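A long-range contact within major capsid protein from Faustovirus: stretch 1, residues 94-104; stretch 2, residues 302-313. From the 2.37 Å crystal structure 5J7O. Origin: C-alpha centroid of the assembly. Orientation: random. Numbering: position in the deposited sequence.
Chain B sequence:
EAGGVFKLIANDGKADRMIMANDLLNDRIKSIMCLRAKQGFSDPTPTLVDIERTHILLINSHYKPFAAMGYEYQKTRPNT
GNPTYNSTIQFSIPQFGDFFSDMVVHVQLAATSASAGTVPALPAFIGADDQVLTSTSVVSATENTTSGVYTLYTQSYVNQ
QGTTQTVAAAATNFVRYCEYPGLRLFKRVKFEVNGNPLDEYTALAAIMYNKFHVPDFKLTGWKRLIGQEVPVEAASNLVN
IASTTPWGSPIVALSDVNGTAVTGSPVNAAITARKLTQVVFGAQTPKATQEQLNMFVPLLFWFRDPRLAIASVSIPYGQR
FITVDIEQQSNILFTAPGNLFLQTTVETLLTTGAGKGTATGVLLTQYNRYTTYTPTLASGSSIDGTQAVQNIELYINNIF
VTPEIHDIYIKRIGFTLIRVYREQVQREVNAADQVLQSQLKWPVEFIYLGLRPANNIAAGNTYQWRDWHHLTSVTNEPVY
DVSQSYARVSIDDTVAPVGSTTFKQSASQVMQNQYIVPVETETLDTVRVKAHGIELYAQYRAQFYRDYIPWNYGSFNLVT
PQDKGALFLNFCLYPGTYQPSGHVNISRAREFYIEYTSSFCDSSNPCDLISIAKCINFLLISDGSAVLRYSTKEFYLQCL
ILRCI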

# COMPACT_ATOMS: atom_id res chain seq x y z
N PRO B 94 25.29 -23.20 20.28
CA PRO B 94 25.35 -24.51 20.95
C PRO B 94 25.37 -25.65 19.95
O PRO B 94 24.95 -25.52 18.80
N GLN B 95 25.87 -26.79 20.42
CA GLN B 95 25.86 -28.01 19.62
C GLN B 95 24.49 -28.66 19.76
O GLN B 95 24.09 -29.06 20.86
N PHE B 96 23.77 -28.77 18.64
CA PHE B 96 22.42 -29.29 18.67
C PHE B 96 22.14 -30.12 17.42
O PHE B 96 22.08 -31.35 17.49
N GLY B 97 21.96 -29.46 16.28
CA GLY B 97 21.67 -30.16 15.05
C GLY B 97 22.92 -30.49 14.25
O GLY B 97 24.04 -30.10 14.59
N ASP B 98 22.71 -31.25 13.17
CA ASP B 98 23.79 -31.50 12.23
C ASP B 98 24.17 -30.23 11.48
O ASP B 98 25.32 -30.07 11.07
N PHE B 99 23.21 -29.33 11.30
CA PHE B 99 23.43 -28.04 10.65
C PHE B 99 22.69 -26.98 11.45
O PHE B 99 21.75 -27.28 12.19
N PHE B 100 23.13 -25.73 11.31
CA PHE B 100 22.38 -24.60 11.85
C PHE B 100 22.15 -23.58 10.74
O PHE B 100 22.97 -23.42 9.84
N SER B 101 21.00 -22.91 10.82
CA SER B 101 20.53 -22.08 9.72
C SER B 101 20.18 -20.66 10.18
O SER B 101 21.04 -19.95 10.72
N ASP B 102 18.93 -20.26 9.97
CA ASP B 102 18.54 -18.88 10.22
C ASP B 102 18.60 -18.55 11.71
O ASP B 102 18.37 -19.40 12.57
N MET B 103 18.92 -17.29 12.00
CA MET B 103 19.09 -16.81 13.37
C MET B 103 18.30 -15.53 13.58
O MET B 103 18.22 -14.69 12.68
N VAL B 104 17.73 -15.39 14.77
CA VAL B 104 16.97 -14.21 15.14
C VAL B 104 17.17 -13.97 16.63
O VAL B 104 17.22 -14.92 17.42
N TRP B 302 24.32 -15.04 5.24
CA TRP B 302 23.98 -15.81 4.05
C TRP B 302 23.35 -17.15 4.41
O TRP B 302 22.48 -17.64 3.69
N PHE B 303 23.74 -17.74 5.54
CA PHE B 303 23.33 -19.10 5.87
C PHE B 303 21.91 -19.13 6.40
O PHE B 303 21.50 -20.09 7.05
N ARG B 304 21.15 -18.06 6.15
CA ARG B 304 19.72 -18.09 6.44
C ARG B 304 18.99 -19.00 5.46
O ARG B 304 17.99 -19.62 5.83
N ASP B 305 19.48 -19.08 4.23
CA ASP B 305 18.97 -20.00 3.23
C ASP B 305 19.07 -21.44 3.73
O ASP B 305 20.17 -21.88 4.10
N PRO B 306 17.96 -22.19 3.79
CA PRO B 306 18.06 -23.59 4.23
C PRO B 306 19.02 -24.42 3.40
O PRO B 306 19.71 -25.29 3.94
N ARG B 307 19.10 -24.16 2.09
CA ARG B 307 20.04 -24.87 1.23
C ARG B 307 21.48 -24.66 1.69
O ARG B 307 22.34 -25.52 1.44
N LEU B 308 21.76 -23.54 2.36
CA LEU B 308 23.12 -23.15 2.71
C LEU B 308 23.39 -23.28 4.21
O LEU B 308 24.22 -22.56 4.76
N ALA B 309 22.69 -24.19 4.88
CA ALA B 309 22.95 -24.44 6.29
C ALA B 309 24.39 -24.90 6.48
O ALA B 309 24.97 -25.58 5.63
N ILE B 310 24.97 -24.50 7.61
CA ILE B 310 26.38 -24.75 7.89
C ILE B 310 26.52 -26.07 8.64
O ILE B 310 25.85 -26.29 9.65
N ALA B 311 27.39 -26.94 8.14
CA ALA B 311 27.65 -28.21 8.80
C ALA B 311 28.25 -27.98 10.18
O ALA B 311 29.27 -27.30 10.32
N SER B 312 27.60 -28.53 11.21
CA SER B 312 28.06 -28.34 12.58
C SER B 312 29.48 -28.87 12.77
O SER B 312 30.22 -28.37 13.62
N VAL B 313 29.87 -29.88 12.00
CA VAL B 313 31.22 -30.42 12.11
C VAL B 313 32.23 -29.48 11.46
O VAL B 313 33.38 -29.38 11.93

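The most unusual feature of this contact is a very short hydrogen bond at its far end, where Arg304 NH2 lies 2.5 Å from Met103 O with a bent N-H...O angle of 115°. The CA-to-CB bond of Arg304 points away from the strand, yet its chain (chi1 t, chi2 t, chi3 m) brings the guanidinium back to it. Asp102, a p rotamer pointing toward the second stretch, lays its CB over one guanidinium face, 3.4 Å from Arg304 NH1. Its carboxylate contributes charge alone here: Asp102 OD2 is 4.2 Å from Arg304 NH1 and well out of the guanidinium plane, and both groups find hydrogen bonds elsewhere in the structure.

The contact illustrates how a short antiparallel pairing sorts side chains by face. Paired Phe100 N to Ile310 O and Ile310 N to Phe100 O bonds, each 3.2 Å, fix the register. Phe99 (m) and Ala311 consequently share one face, with Phe99 CE2 3.8 Å from Ala311 CB; Phe99 CB also meets Ala309 CB at 3.6 Å. On the other face, Phe100 (p) turns its ring so that Ile310 (m, t) sits over it, Ile310 CB lying 4.2 Å from the ring centroid in a CH-pi contact.

Beyond the pairing, side chains take over. Ser101, a t rotamer, donates from OG to Phe303 O at 3.3 Å. The Phe303 ring (p) presents its edge to Ser101 O, 3.2 Å from Phe303 CD1, while the extended Met103 chain (m, t, t) brings CE within 3.7 Å of Phe303 CE1.

At the opposite end, Ser312 (t) points toward the first stretch, placing its CB 3.4 Å from Gly97 O. Its backbone N donates to Asp98 O at 2.8 Å. Water 1 donates to Asp98 O at 2.8 Å and accepts from Val313 N at 2.9 Å, bridging the two stretches.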

# COMPACT_ATOMS: atom_id res chain seq x y z
CB PRO B 94 24.07 -24.54 21.80
CG PRO B 94 23.61 -23.11 21.87
CD PRO B 94 24.04 -22.49 20.58
CB GLN B 95 26.97 -28.95 20.07
CG GLN B 95 27.34 -30.00 19.04
CD GLN B 95 28.69 -30.61 19.30
OE1 GLN B 95 29.71 -30.09 18.83
NE2 GLN B 95 28.72 -31.71 20.04
CB PHE B 96 21.41 -28.15 18.79
CG PHE B 96 20.01 -28.60 19.12
CD1 PHE B 96 19.77 -29.84 19.69
CD2 PHE B 96 18.93 -27.77 18.85
CE1 PHE B 96 18.49 -30.24 19.99
CE2 PHE B 96 17.64 -28.17 19.15
CZ PHE B 96 17.42 -29.41 19.71
CB ASP B 98 23.39 -32.60 11.24
CG ASP B 98 23.00 -33.89 11.93
OD1 ASP B 98 23.73 -34.31 12.85
OD2 ASP B 98 21.96 -34.48 11.56
CB PHE B 99 22.92 -28.04 9.19
CG PHE B 99 23.54 -29.11 8.33
CD1 PHE B 99 23.08 -30.42 8.38
CD2 PHE B 99 24.55 -28.80 7.44
CE1 PHE B 99 23.64 -31.39 7.58
CE2 PHE B 99 25.12 -29.77 6.64
CZ PHE B 99 24.66 -31.07 6.71
CB PHE B 100 23.08 -23.95 13.07
CG PHE B 100 24.53 -23.60 12.85
CD1 PHE B 100 25.52 -24.52 13.12
CD2 PHE B 100 24.89 -22.33 12.42
CE1 PHE B 100 26.86 -24.19 12.94
CE2 PHE B 100 26.22 -22.00 12.24
CZ PHE B 100 27.20 -22.93 12.50
CB SER B 101 19.32 -22.73 9.05
OG SER B 101 19.01 -22.11 7.82
CB ASP B 102 17.13 -18.62 9.68
CG ASP B 102 16.11 -19.60 10.22
OD1 ASP B 102 16.13 -20.77 9.79
OD2 ASP B 102 15.27 -19.20 11.06
CB MET B 103 20.57 -16.57 13.69
CG MET B 103 21.44 -17.82 13.60
SD MET B 103 23.15 -17.51 14.07
CE MET B 103 23.83 -19.16 13.92
CB VAL B 104 15.47 -14.35 14.77
CG1 VAL B 104 14.82 -15.49 15.54
CG2 VAL B 104 14.73 -13.05 14.98
CB TRP B 302 25.23 -16.02 3.19
CG TRP B 302 26.06 -17.18 3.63
CD1 TRP B 302 25.99 -18.46 3.18
CD2 TRP B 302 27.07 -17.17 4.66
NE1 TRP B 302 26.89 -19.25 3.85
CE2 TRP B 302 27.57 -18.49 4.76
CE3 TRP B 302 27.60 -16.18 5.49
CZ2 TRP B 302 28.57 -18.83 5.66
CZ3 TRP B 302 28.59 -16.53 6.38
CH2 TRP B 302 29.06 -17.84 6.46
CB PHE B 303 24.30 -19.74 6.86
CG PHE B 303 24.55 -18.93 8.10
CD1 PHE B 303 23.66 -18.96 9.16
CD2 PHE B 303 25.68 -18.14 8.20
CE1 PHE B 303 23.90 -18.21 10.30
CE2 PHE B 303 25.93 -17.40 9.34
CZ PHE B 303 25.03 -17.43 10.39
CB ARG B 304 19.17 -16.66 6.39
CG ARG B 304 17.65 -16.55 6.29
CD ARG B 304 17.21 -15.14 6.65
NE ARG B 304 17.73 -14.76 7.96
CZ ARG B 304 17.09 -14.98 9.10
NH1 ARG B 304 15.90 -15.56 9.09
NH2 ARG B 304 17.64 -14.62 10.25
CB ASP B 305 19.77 -19.83 1.93
CG ASP B 305 19.14 -20.52 0.74
OD1 ASP B 305 18.40 -21.51 0.92
OD2 ASP B 305 19.40 -20.07 -0.40
CB PRO B 306 16.61 -24.10 4.09
CG PRO B 306 15.77 -22.87 4.20
CD PRO B 306 16.57 -21.77 3.55
CB ARG B 307 19.88 -24.39 -0.21
CG ARG B 307 18.58 -24.79 -0.88
CD ARG B 307 18.45 -24.12 -2.24
NE ARG B 307 18.38 -22.67 -2.14
CZ ARG B 307 18.27 -21.86 -3.18
NH1 ARG B 307 18.22 -22.36 -4.41
NH2 ARG B 307 18.21 -20.54 -3.00
CB LEU B 308 23.39 -21.73 2.24
CG LEU B 308 22.92 -21.45 0.82
CD1 LEU B 308 23.15 -19.99 0.44
CD2 LEU B 308 23.60 -22.38 -0.16
CB ALA B 309 21.98 -25.50 6.83
CB ILE B 310 26.99 -23.59 8.69
CG1 ILE B 310 26.93 -22.29 7.89
CG2 ILE B 310 28.42 -23.91 9.09
CD1 ILE B 310 27.54 -21.11 8.60
CB ALA B 311 28.58 -29.07 7.95
CB SER B 312 27.10 -29.00 13.56
OG SER B 312 27.50 -28.78 14.90
CB VAL B 313 31.29 -31.84 11.51
CG1 VAL B 313 30.38 -32.78 12.27
CG2 VAL B 313 30.92 -31.81 10.03
O HOH W 1 27.75 -31.38 10.81